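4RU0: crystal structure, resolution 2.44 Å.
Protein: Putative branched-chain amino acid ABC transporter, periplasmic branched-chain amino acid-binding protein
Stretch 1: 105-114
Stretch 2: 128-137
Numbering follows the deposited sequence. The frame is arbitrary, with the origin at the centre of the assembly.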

ATOM      1  N   PRO A 105     -16.739  17.407  -9.419  1.00 54.41           N
ATOM      2  CA  PRO A 105     -16.142  16.339 -10.234  1.00 46.49           C
ATOM      3  C   PRO A 105     -15.105  15.477  -9.502  1.00 55.88           C
ATOM      4  O   PRO A 105     -14.579  15.870  -8.461  1.00 54.36           O
ATOM      5  N   VAL A 106     -14.814  14.307 -10.067  1.00 53.87           N
ATOM      6  CA  VAL A 106     -13.820  13.388  -9.515  1.00 42.18           C
ATOM      7  C   VAL A 106     -12.465  13.612 -10.176  1.00 41.64           C
ATOM      8  O   VAL A 106     -12.378  13.718 -11.397  1.00 42.04           O
ATOM      9  N   ALA A 107     -11.412  13.691  -9.373  1.00 41.79           N
ATOM     10  CA  ALA A 107     -10.065  13.810  -9.915  1.00 41.27           C
ATOM     11  C   ALA A 107      -9.352  12.460  -9.895  1.00 40.69           C
ATOM     12  O   ALA A 107      -8.724  12.064 -10.874  1.00 38.43           O
ATOM     13  N   VAL A 108      -9.456  11.765  -8.765  1.00 39.29           N
ATOM     14  CA  VAL A 108      -8.831  10.463  -8.578  1.00 37.82           C
ATOM     15  C   VAL A 108      -9.780   9.552  -7.815  1.00 37.58           C
ATOM     16  O   VAL A 108     -10.631  10.026  -7.058  1.00 38.74           O
ATOM     17  N   TYR A 109      -9.644   8.246  -8.023  1.00 36.18           N
ATOM     18  CA  TYR A 109     -10.525   7.293  -7.367  1.00 35.97           C
ATOM     19  C   TYR A 109      -9.759   6.159  -6.675  1.00 35.20           C
ATOM     20  O   TYR A 109      -8.884   5.523  -7.268  1.00 34.11           O
ATOM     21  N   GLN A 110     -10.111   5.908  -5.416  1.00 35.89           N
ATOM     22  CA  GLN A 110      -9.482   4.851  -4.619  1.00 35.42           C
ATOM     23  C   GLN A 110     -10.513   3.823  -4.177  1.00 35.32           C
ATOM     24  O   GLN A 110     -11.252   4.054  -3.224  1.00 50.12           O
ATOM     25  N   PRO A 111     -10.570   2.683  -4.878  1.00 34.12           N
ATOM     26  CA  PRO A 111     -11.576   1.655  -4.579  1.00 37.87           C
ATOM     27  C   PRO A 111     -11.418   1.026  -3.193  1.00 34.63           C
ATOM     28  O   PRO A 111     -12.396   0.509  -2.662  1.00 35.10           O
ATOM     29  N   ASN A 112     -10.219   1.087  -2.620  1.00 34.68           N
ATOM     30  CA  ASN A 112      -9.955   0.498  -1.306  1.00 35.30           C
ATOM     31  C   ASN A 112     -10.377  -0.969  -1.244  1.00 34.79           C
ATOM     32  O   ASN A 112     -11.142  -1.371  -0.368  1.00 35.60           O
ATOM     33  N   GLY A 113      -9.879  -1.761  -2.185  1.00 33.58           N
ATOM     34  CA  GLY A 113     -10.310  -3.139  -2.331  1.00 33.14           C
ATOM     35  C   GLY A 113      -9.749  -3.780  -3.587  1.00 31.89           C
ATOM     36  O   GLY A 113      -9.991  -3.316  -4.701  1.00 31.34           O
ATOM     37  N   ALA A 114      -8.988  -4.850  -3.401  1.00 24.38           N
ATOM     38  CA  ALA A 114      -8.329  -5.536  -4.506  1.00 23.78           C
ATOM     39  C   ALA A 114      -9.304  -6.104  -5.556  1.00 24.11           C
ATOM     40  O   ALA A 114      -9.121  -5.849  -6.747  1.00 23.33           O
ATOM     41  N   LYS A 128     -11.765   7.581 -18.310  1.00 37.52           N
ATOM     42  CA  LYS A 128     -10.650   8.471 -17.989  1.00 38.91           C
ATOM     43  C   LYS A 128     -10.655   8.889 -16.511  1.00 37.55           C
ATOM     44  O   LYS A 128     -10.588  10.078 -16.174  1.00 34.24           O
ATOM     45  N   ILE A 129     -10.731   7.889 -15.637  1.00 28.14           N
ATOM     46  CA  ILE A 129     -10.659   8.111 -14.201  1.00 37.20           C
ATOM     47  C   ILE A 129      -9.522   7.295 -13.585  1.00 34.21           C
ATOM     48  O   ILE A 129      -9.529   6.067 -13.637  1.00 27.51           O
ATOM     49  N   PRO A 130      -8.535   7.987 -13.001  1.00 27.92           N
ATOM     50  CA  PRO A 130      -7.369   7.314 -12.424  1.00 27.59           C
ATOM     51  C   PRO A 130      -7.751   6.457 -11.226  1.00 36.17           C
ATOM     52  O   PRO A 130      -8.387   6.949 -10.297  1.00 26.87           O
ATOM     53  N   LEU A 131      -7.385   5.181 -11.264  1.00 29.57           N
ATOM     54  CA  LEU A 131      -7.555   4.316 -10.111  1.00 25.05           C
ATOM     55  C   LEU A 131      -6.276   4.326  -9.306  1.00 27.06           C
ATOM     56  O   LEU A 131      -5.204   4.049  -9.837  1.00 27.03           O
ATOM     57  N   ILE A 132      -6.386   4.658  -8.028  1.00 27.58           N
ATOM     58  CA  ILE A 132      -5.252   4.564  -7.126  1.00 26.35           C
ATOM     59  C   ILE A 132      -5.409   3.343  -6.231  1.00 25.70           C
ATOM     60  O   ILE A 132      -6.398   3.212  -5.511  1.00 26.39           O
ATOM     61  N   THR A 133      -4.424   2.460  -6.286  1.00 39.40           N
ATOM     62  CA  THR A 133      -4.300   1.358  -5.334  1.00 25.05           C
ATOM     63  C   THR A 133      -2.955   1.434  -4.633  1.00 31.43           C
ATOM     64  O   THR A 133      -1.942   1.068  -5.177  1.00 29.23           O
ATOM     65  N   LEU A 134      -2.963   1.850  -3.383  1.00 28.12           N
ATOM     66  CA  LEU A 134      -1.720   2.046  -2.667  1.00 34.34           C
ATOM     67  C   LEU A 134      -1.259   0.726  -2.086  1.00 33.86           C
ATOM     68  O   LEU A 134      -1.958   0.104  -1.326  1.00 40.61           O
ATOM     69  N   GLY A 135      -0.073   0.301  -2.475  1.00 33.08           N
ATOM     70  CA  GLY A 135       0.491  -0.960  -2.037  1.00 27.07           C
ATOM     71  C   GLY A 135      -0.234  -2.226  -2.452  1.00 31.29           C
ATOM     72  O   GLY A 135      -0.156  -3.228  -1.783  1.00 26.95           O
ATOM     73  N   TYR A 136      -0.941  -2.183  -3.557  1.00 25.10           N
ATOM     74  CA  TYR A 136      -1.684  -3.331  -4.020  1.00 28.33           C
ATOM     75  C   TYR A 136      -2.046  -3.141  -5.477  1.00 25.04           C
ATOM     76  O   TYR A 136      -1.631  -2.195  -6.065  1.00 24.01           O
ATOM     77  N   GLY A 137      -2.747  -4.085  -6.068  1.00 23.35           N
ATOM     78  CA  GLY A 137      -3.199  -3.941  -7.439  1.00 23.13           C
ATOM     79  C   GLY A 137      -2.251  -4.539  -8.465  1.00 32.36           C
ATOM     80  O   GLY A 137      -1.341  -5.294  -8.114  1.00 39.44           O
TER

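The two stretches meet through a single beta bridge between Tyr-109 and Leu-131, which sets the side-chain register. Tyr-109 N donates to Pro-130 O (2.9 Å) and Ile-132 N to Tyr-109 O (2.8 Å); Pro-130, lacking an amide hydrogen, can still serve as acceptor.

Apolar packing fills the space around this bridge. Ile-132 (m, t) points toward stretch 1, its CD1 lying 3.8 Å from Val-108 CB (m) and its CB 3.6 Å from Gln-110 CG, where the aliphatic part of the glutamine serves as a hydrocarbon surface; Gln-110 NE2 is satisfied elsewhere in the structure. Ile-129 (m, t) offers CG2 to Val-106 CG1 (4.2 Å; valine t) and to Tyr-109 CB (3.8 Å). The Tyr-109 side chain (t) leads away at its end, yet its CD2 still meets Leu-131 CD2 (m, t) at 3.8 Å. Ala-114 CB approaches Tyr-136 CD2 at 4.0 Å.

Polar contacts gather round Tyr-136 (p), whose long side chain points toward stretch 1. Its OH accepts from Gly-113 N (3.0 Å), at the N-cap of a helix. A water accepts from Asn-112 N (2.9 Å), donates to Ile-132 O (2.7 Å) and hydrogen-bonds Tyr-136 OH (2.7 Å), joining both stretches.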

ATOM      1  CB  PRO A 105     -15.477  17.115 -11.371  1.00 46.73           C
ATOM      2  CG  PRO A 105     -15.074  18.407 -10.733  1.00 48.74           C
ATOM      3  CD  PRO A 105     -16.130  18.720  -9.701  1.00 50.14           C
ATOM      4  CB  VAL A 106     -14.247  11.909  -9.711  1.00 47.70           C
ATOM      5  CG1 VAL A 106     -13.115  10.950  -9.327  1.00 39.27           C
ATOM      6  CG2 VAL A 106     -15.512  11.605  -8.921  1.00 41.12           C
ATOM      7  CB  ALA A 107      -9.269  14.841  -9.137  1.00 42.72           C
ATOM      8  CB  VAL A 108      -7.498  10.564  -7.805  1.00 37.99           C
ATOM      9  CG1 VAL A 108      -6.421  11.218  -8.664  1.00 37.99           C
ATOM     10  CG2 VAL A 108      -7.701  11.334  -6.522  1.00 39.59           C
ATOM     11  CB  TYR A 109     -11.519   6.713  -8.374  1.00 35.23           C
ATOM     12  CG  TYR A 109     -12.609   5.904  -7.713  1.00 42.90           C
ATOM     13  CD1 TYR A 109     -13.770   6.515  -7.260  1.00 36.51           C
ATOM     14  CD2 TYR A 109     -12.470   4.533  -7.523  1.00 34.35           C
ATOM     15  CE1 TYR A 109     -14.768   5.782  -6.640  1.00 40.51           C
ATOM     16  CE2 TYR A 109     -13.462   3.793  -6.907  1.00 34.57           C
ATOM     17  CZ  TYR A 109     -14.609   4.422  -6.468  1.00 39.37           C
ATOM     18  OH  TYR A 109     -15.600   3.693  -5.853  1.00 39.78           O
ATOM     19  CB  GLN A 110      -8.783   5.440  -3.395  1.00 36.51           C
ATOM     20  CG  GLN A 110      -7.612   6.339  -3.727  1.00 36.65           C
ATOM     21  CD  GLN A 110      -7.513   7.539  -2.802  1.00 38.31           C
ATOM     22  OE1 GLN A 110      -8.514   8.189  -2.502  1.00 43.67           O
ATOM     23  NE2 GLN A 110      -6.302   7.839  -2.346  1.00 38.61           N
ATOM     24  CB  PRO A 111     -11.354   0.611  -5.684  1.00 32.70           C
ATOM     25  CG  PRO A 111      -9.997   0.877  -6.216  1.00 35.10           C
ATOM     26  CD  PRO A 111      -9.762   2.345  -6.060  1.00 32.91           C
ATOM     27  CB  ASN A 112     -10.665   1.291  -0.207  1.00 36.86           C
ATOM     28  CG  ASN A 112     -10.206   2.739  -0.136  1.00 38.38           C
ATOM     29  OD1 ASN A 112      -9.018   3.030  -0.261  1.00 38.29           O
ATOM     30  ND2 ASN A 112     -11.151   3.656   0.056  1.00 38.74           N
ATOM     31  CB  ALA A 114      -7.426  -6.633  -3.966  1.00 24.05           C
ATOM     32  CB  LYS A 128     -10.670   9.693 -18.913  1.00 31.70           C
ATOM     33  CG  LYS A 128     -10.451   9.313 -20.379  1.00 33.64           C
ATOM     34  CD  LYS A 128     -10.513  10.511 -21.310  1.00 34.69           C
ATOM     35  CE  LYS A 128     -10.189  10.103 -22.738  1.00 43.70           C
ATOM     36  NZ  LYS A 128     -10.294  11.253 -23.676  1.00 54.73           N
ATOM     37  CB  ILE A 129     -11.979   7.754 -13.509  1.00 27.10           C
ATOM     38  CG1 ILE A 129     -13.105   8.630 -14.055  1.00 31.71           C
ATOM     39  CG2 ILE A 129     -11.844   7.919 -12.004  1.00 27.08           C
ATOM     40  CD1 ILE A 129     -14.381   8.553 -13.264  1.00 33.62           C
ATOM     41  CB  PRO A 130      -6.462   8.474 -11.989  1.00 28.98           C
ATOM     42  CG  PRO A 130      -7.038   9.704 -12.616  1.00 31.83           C
ATOM     43  CD  PRO A 130      -8.493   9.441 -12.794  1.00 29.31           C
ATOM     44  CB  LEU A 131      -7.900   2.885 -10.526  1.00 24.17           C
ATOM     45  CG  LEU A 131      -9.260   2.634 -11.178  1.00 28.18           C
ATOM     46  CD1 LEU A 131      -9.495   1.131 -11.348  1.00 23.42           C
ATOM     47  CD2 LEU A 131     -10.405   3.288 -10.411  1.00 24.11           C
ATOM     48  CB  ILE A 132      -5.107   5.823  -6.254  1.00 27.86           C
ATOM     49  CG1 ILE A 132      -4.803   7.046  -7.120  1.00 28.84           C
ATOM     50  CG2 ILE A 132      -4.020   5.628  -5.223  1.00 28.57           C
ATOM     51  CD1 ILE A 132      -4.835   8.358  -6.350  1.00 30.67           C
ATOM     52  CB  THR A 133      -4.462  -0.022  -6.009  1.00 24.06           C
ATOM     53  OG1 THR A 133      -3.463  -0.206  -7.005  1.00 24.66           O
ATOM     54  CG2 THR A 133      -5.789  -0.146  -6.651  1.00 23.58           C
ATOM     55  CB  LEU A 134      -1.934   3.081  -1.569  1.00 38.58           C
ATOM     56  CG  LEU A 134      -0.785   3.694  -0.789  1.00 46.75           C
ATOM     57  CD1 LEU A 134       0.133   4.491  -1.680  1.00 49.81           C
ATOM     58  CD2 LEU A 134      -1.337   4.595   0.298  1.00 50.62           C
ATOM     59  CB  TYR A 136      -2.868  -3.657  -3.113  1.00 24.43           C
ATOM     60  CG  TYR A 136      -4.111  -2.826  -3.276  1.00 26.97           C
ATOM     61  CD1 TYR A 136      -4.220  -1.588  -2.700  1.00 25.09           C
ATOM     62  CD2 TYR A 136      -5.196  -3.318  -3.949  1.00 31.03           C
ATOM     63  CE1 TYR A 136      -5.370  -0.850  -2.821  1.00 25.18           C
ATOM     64  CE2 TYR A 136      -6.343  -2.586  -4.083  1.00 28.83           C
ATOM     65  CZ  TYR A 136      -6.423  -1.353  -3.517  1.00 24.49           C
ATOM     66  OH  TYR A 136      -7.564  -0.644  -3.663  1.00 25.48           O
TER
HETATM   67  O   HOH W   1      -7.594   2.041  -3.347  1.00 26.22           O